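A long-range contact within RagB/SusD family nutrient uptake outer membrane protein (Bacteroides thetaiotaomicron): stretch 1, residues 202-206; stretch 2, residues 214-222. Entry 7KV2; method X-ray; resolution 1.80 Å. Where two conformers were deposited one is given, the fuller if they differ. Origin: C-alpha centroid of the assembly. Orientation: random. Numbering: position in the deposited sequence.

Stretch 1 (202-206) VLPMR
Stretch 2 214-222: RVTLAMVYM

An irregular segment docked against the start of a helix and the residues leading into it by one backbone hydrogen bond, with apolar side chains packed to its flanks, illustrates how a helix start can be tied to a neighbouring loop. Residues 202-206 form no regular helix or strand; L203 (phi/psi -85/139) and P204 (-73/158) are extended, M205 turns to -68/-39, and R206 returns to -142/145. In the second stretch V215 (-54/138) and T216 (-129/163) lead into a helix that begins at L217 and runs on past M222, with phi/psi near -60/-40.

The first amide groups of a helix lack partners in the preceding turn, and here two are satisfied differently. T216, at the N-cap with chi1 p, accepts from M219 N through OG1 at 3.0 Å; its CB lies 3.3 Å from P204 O, so the capping residue also packs against the loop. L217 N instead donates across the contact to P204 O, 2.8 Å away and nearly straight at 162°. Proline has no amide hydrogen to give, but its carbonyl remains free to accept. In this register, CA of M205 lies 4.9 Å from CA of L217.

Apolar contacts flank it. The CA-to-CB bond of L203 points toward the second stretch, with the side chain in the m,t rotamer; its CD1 lies 3.7 Å from V215 CG1 and 3.8 Å from V220 CG2 (both valines chi1 t), while its CB sits 4.3 Å from L217 CB. The CA-to-CB bond of M205 points away, yet its flexible chain (chi1 t, chi2 p, chi3 91°) brings its end back: SD lies 3.9 Å from A218 CB, and CE 4.2 Å from L217 CD2 (L217 chi1 t, chi2 p) and 4.3 Å from Y221 CE2 (chi1 m), approaching that ring obliquely. A218 CB lies 3.4 Å from M205 O, a methyl fitted closely against a backbone carbonyl. Together the stretches bury 403 Å², to which L203 and M205 contribute most; both stay partly exposed, whereas V215, T216, A218, V220 and Y221 are buried.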

ATOM      1  N   VAL A 202       9.833  -1.647  23.597  1.00 30.59           N
ATOM      2  CA  VAL A 202      11.205  -1.260  23.154  1.00 31.44           C
ATOM      3  C   VAL A 202      11.154  -0.372  21.898  1.00 30.83           C
ATOM      4  O   VAL A 202      12.176   0.184  21.536  1.00 32.24           O
ATOM      5  CB  VAL A 202      12.049  -2.525  22.915  1.00 36.41           C
ATOM      6  CG1 VAL A 202      11.456  -3.444  21.849  1.00 34.46           C
ATOM      7  CG2 VAL A 202      13.492  -2.177  22.609  1.00 39.41           C
ATOM      8  N   LEU A 203      10.022  -0.275  21.209  1.00 28.77           N
ATOM      9  CA  LEU A 203       9.964   0.489  19.933  1.00 26.02           C
ATOM     10  C   LEU A 203       9.728   1.960  20.237  1.00 25.73           C
ATOM     11  O   LEU A 203       8.866   2.314  21.026  1.00 27.39           O
ATOM     12  CB  LEU A 203       8.822  -0.065  19.089  1.00 23.84           C
ATOM     13  CG  LEU A 203       9.073  -1.445  18.504  1.00 24.81           C
ATOM     14  CD1 LEU A 203       7.859  -1.975  17.764  1.00 25.89           C
ATOM     15  CD2 LEU A 203      10.300  -1.467  17.606  1.00 27.46           C
ATOM     16  N   PRO A 204      10.403   2.886  19.541  1.00 24.75           N
ATOM     17  CA  PRO A 204      10.071   4.297  19.708  1.00 26.01           C
ATOM     18  C   PRO A 204       8.726   4.623  19.039  1.00 24.26           C
ATOM     19  O   PRO A 204       8.331   3.899  18.097  1.00 25.24           O
ATOM     20  CB  PRO A 204      11.271   4.977  19.069  1.00 23.75           C
ATOM     21  CG  PRO A 204      11.698   4.002  17.966  1.00 24.21           C
ATOM     22  CD  PRO A 204      11.441   2.626  18.539  1.00 25.46           C
ATOM     23  N   MET A 205       8.091   5.705  19.483  1.00 24.28           N
ATOM     24  CA  MET A 205       6.825   6.207  18.886  1.00 25.69           C
ATOM     25  C   MET A 205       7.107   6.724  17.466  1.00 23.84           C
ATOM     26  O   MET A 205       6.279   6.455  16.563  1.00 22.41           O
ATOM     27  CB  MET A 205       6.200   7.294  19.761  1.00 26.33           C
ATOM     28  CG  MET A 205       4.855   7.785  19.276  1.00 30.56           C
ATOM     29  SD  MET A 205       3.599   6.521  19.087  1.00 33.65           S
ATOM     30  CE  MET A 205       2.816   6.516  20.693  1.00 40.04           C
ATOM     31  N   ARG A 206       8.247   7.387  17.262  1.00 22.06           N
ATOM     32  CA  ARG A 206       8.666   7.933  15.939  1.00 19.67           C
ATOM     33  C   ARG A 206      10.172   7.751  15.796  1.00 21.44           C
ATOM     34  O   ARG A 206      10.897   7.942  16.781  1.00 21.40           O
ATOM     35  CB  ARG A 206       8.300   9.411  15.812  1.00 20.42           C
ATOM     36  CG  ARG A 206       8.410   9.983  14.411  1.00 18.86           C
ATOM     37  CD  ARG A 206       8.015  11.437  14.239  1.00 18.44           C
ATOM     38  NE  ARG A 206       8.393  11.743  12.865  1.00 20.09           N
ATOM     39  CZ  ARG A 206       7.563  11.894  11.849  1.00 19.57           C
ATOM     40  NH1 ARG A 206       6.255  12.045  12.034  1.00 17.51           N
ATOM     41  NH2 ARG A 206       8.088  12.035  10.640  1.00 18.90           N
ATOM     42  N   ARG A 214      12.499   2.150   9.839  0.50 19.87           N
ATOM     43  CA  ARG A 214      12.538   1.093  10.883  0.50 20.27           C
ATOM     44  C   ARG A 214      11.132   0.984  11.482  0.50 21.67           C
ATOM     45  O   ARG A 214      10.407   1.990  11.499  0.50 20.70           O
ATOM     46  CB  ARG A 214      13.575   1.366  11.979  0.50 21.98           C
ATOM     47  CG  ARG A 214      15.032   1.368  11.516  0.50 22.31           C
ATOM     48  CD  ARG A 214      15.646  -0.015  11.322  0.50 23.15           C
ATOM     49  NE  ARG A 214      17.106   0.018  11.253  0.50 23.45           N
ATOM     50  CZ  ARG A 214      17.889  -1.006  11.565  0.50 24.64           C
ATOM     51  NH1 ARG A 214      17.366  -2.158  11.935  0.50 23.43           N
ATOM     52  NH2 ARG A 214      19.194  -0.871  11.533  0.50 26.11           N
ATOM     53  N   VAL A 215      10.762  -0.204  11.951  1.00 19.92           N
ATOM     54  CA  VAL A 215       9.519  -0.404  12.720  1.00 22.34           C
ATOM     55  C   VAL A 215       9.508   0.564  13.909  1.00 21.38           C
ATOM     56  O   VAL A 215      10.561   0.731  14.574  1.00 22.78           O
ATOM     57  CB  VAL A 215       9.418  -1.871  13.165  1.00 22.56           C
ATOM     58  CG1 VAL A 215       8.246  -2.099  14.091  1.00 22.70           C
ATOM     59  CG2 VAL A 215       9.330  -2.781  11.947  1.00 21.94           C
ATOM     60  N   THR A 216       8.346   1.148  14.155  1.00 20.09           N
ATOM     61  CA  THR A 216       8.032   2.023  15.293  1.00 20.91           C
ATOM     62  C   THR A 216       6.750   1.519  15.957  1.00 24.09           C
ATOM     63  O   THR A 216       5.985   0.758  15.314  1.00 20.80           O
ATOM     64  CB  THR A 216       7.848   3.470  14.843  1.00 19.54           C
ATOM     65  OG1 THR A 216       6.640   3.472  14.064  1.00 20.02           O
ATOM     66  CG2 THR A 216       9.054   3.958  14.077  1.00 18.48           C
ATOM     67  N   LEU A 217       6.517   1.967  17.200  1.00 24.77           N
ATOM     68  CA  LEU A 217       5.266   1.673  17.918  1.00 23.53           C
ATOM     69  C   LEU A 217       4.091   2.180  17.074  1.00 23.02           C
ATOM     70  O   LEU A 217       3.112   1.473  16.982  1.00 21.12           O
ATOM     71  CB  LEU A 217       5.283   2.300  19.313  1.00 25.90           C
ATOM     72  CG  LEU A 217       4.094   1.902  20.198  1.00 26.64           C
ATOM     73  CD1 LEU A 217       4.042   0.408  20.432  1.00 27.88           C
ATOM     74  CD2 LEU A 217       4.149   2.649  21.521  1.00 30.56           C
ATOM     75  N   ALA A 218       4.166   3.388  16.496  1.00 19.87           N
ATOM     76  CA  ALA A 218       3.018   3.959  15.752  1.00 18.00           C
ATOM     77  C   ALA A 218       2.719   3.073  14.545  1.00 19.40           C
ATOM     78  O   ALA A 218       1.514   2.867  14.248  1.00 19.12           O
ATOM     79  CB  ALA A 218       3.274   5.383  15.350  1.00 17.54           C
ATOM     80  N   MET A 219       3.755   2.549  13.895  1.00 18.72           N
ATOM     81  CA  MET A 219       3.557   1.656  12.726  1.00 21.43           C
ATOM     82  C   MET A 219       2.835   0.392  13.214  1.00 20.65           C
ATOM     83  O   MET A 219       1.866  -0.061  12.600  1.00 18.83           O
ATOM     84  CB  MET A 219       4.885   1.332  12.048  1.00 21.32           C
ATOM     85  CG  MET A 219       4.755   0.321  10.942  1.00 23.01           C
ATOM     86  SD  MET A 219       4.963  -1.373  11.628  1.00 27.14           S
ATOM     87  CE  MET A 219       5.331  -2.267  10.124  1.00 29.71           C
ATOM     88  N   VAL A 220       3.250  -0.133  14.361  1.00 20.81           N
ATOM     89  CA  VAL A 220       2.648  -1.393  14.882  1.00 19.99           C
ATOM     90  C   VAL A 220       1.186  -1.139  15.254  1.00 20.30           C
ATOM     91  O   VAL A 220       0.351  -1.973  14.941  1.00 23.49           O
ATOM     92  CB  VAL A 220       3.482  -1.906  16.079  1.00 21.13           C
ATOM     93  CG1 VAL A 220       2.733  -2.912  16.939  1.00 22.86           C
ATOM     94  CG2 VAL A 220       4.789  -2.495  15.601  1.00 19.28           C
ATOM     95  N   TYR A 221       0.898   0.010  15.857  1.00 22.09           N
ATOM     96  CA  TYR A 221      -0.461   0.447  16.252  1.00 21.43           C
ATOM     97  C   TYR A 221      -1.343   0.490  15.006  1.00 21.58           C
ATOM     98  O   TYR A 221      -2.506   0.033  15.007  1.00 20.22           O
ATOM     99  CB  TYR A 221      -0.386   1.795  16.945  1.00 23.03           C
ATOM    100  CG  TYR A 221      -0.005   1.741  18.407  1.00 22.66           C
ATOM    101  CD1 TYR A 221       0.140   0.542  19.107  1.00 25.70           C
ATOM    102  CD2 TYR A 221       0.151   2.925  19.105  1.00 24.50           C
ATOM    103  CE1 TYR A 221       0.479   0.541  20.461  1.00 24.68           C
ATOM    104  CE2 TYR A 221       0.441   2.934  20.462  1.00 26.97           C
ATOM    105  CZ  TYR A 221       0.622   1.737  21.137  1.00 27.41           C
ATOM    106  OH  TYR A 221       0.881   1.796  22.492  1.00 29.25           O
ATOM    107  N   MET A 222      -0.809   1.042  13.934  1.00 19.30           N
ATOM    108  CA  MET A 222      -1.605   1.165  12.688  1.00 19.13           C
ATOM    109  C   MET A 222      -1.845  -0.223  12.069  1.00 18.64           C
ATOM    110  O   MET A 222      -2.942  -0.453  11.557  1.00 20.63           O
ATOM    111  CB  MET A 222      -0.936   2.105  11.689  1.00 19.99           C
ATOM    112  CG  MET A 222      -0.962   3.575  12.139  1.00 20.42           C
ATOM    113  SD  MET A 222      -2.625   4.256  12.343  1.00 20.62           S
ATOM    114  CE  MET A 222      -3.054   4.545  10.611  1.00 19.12           C
TER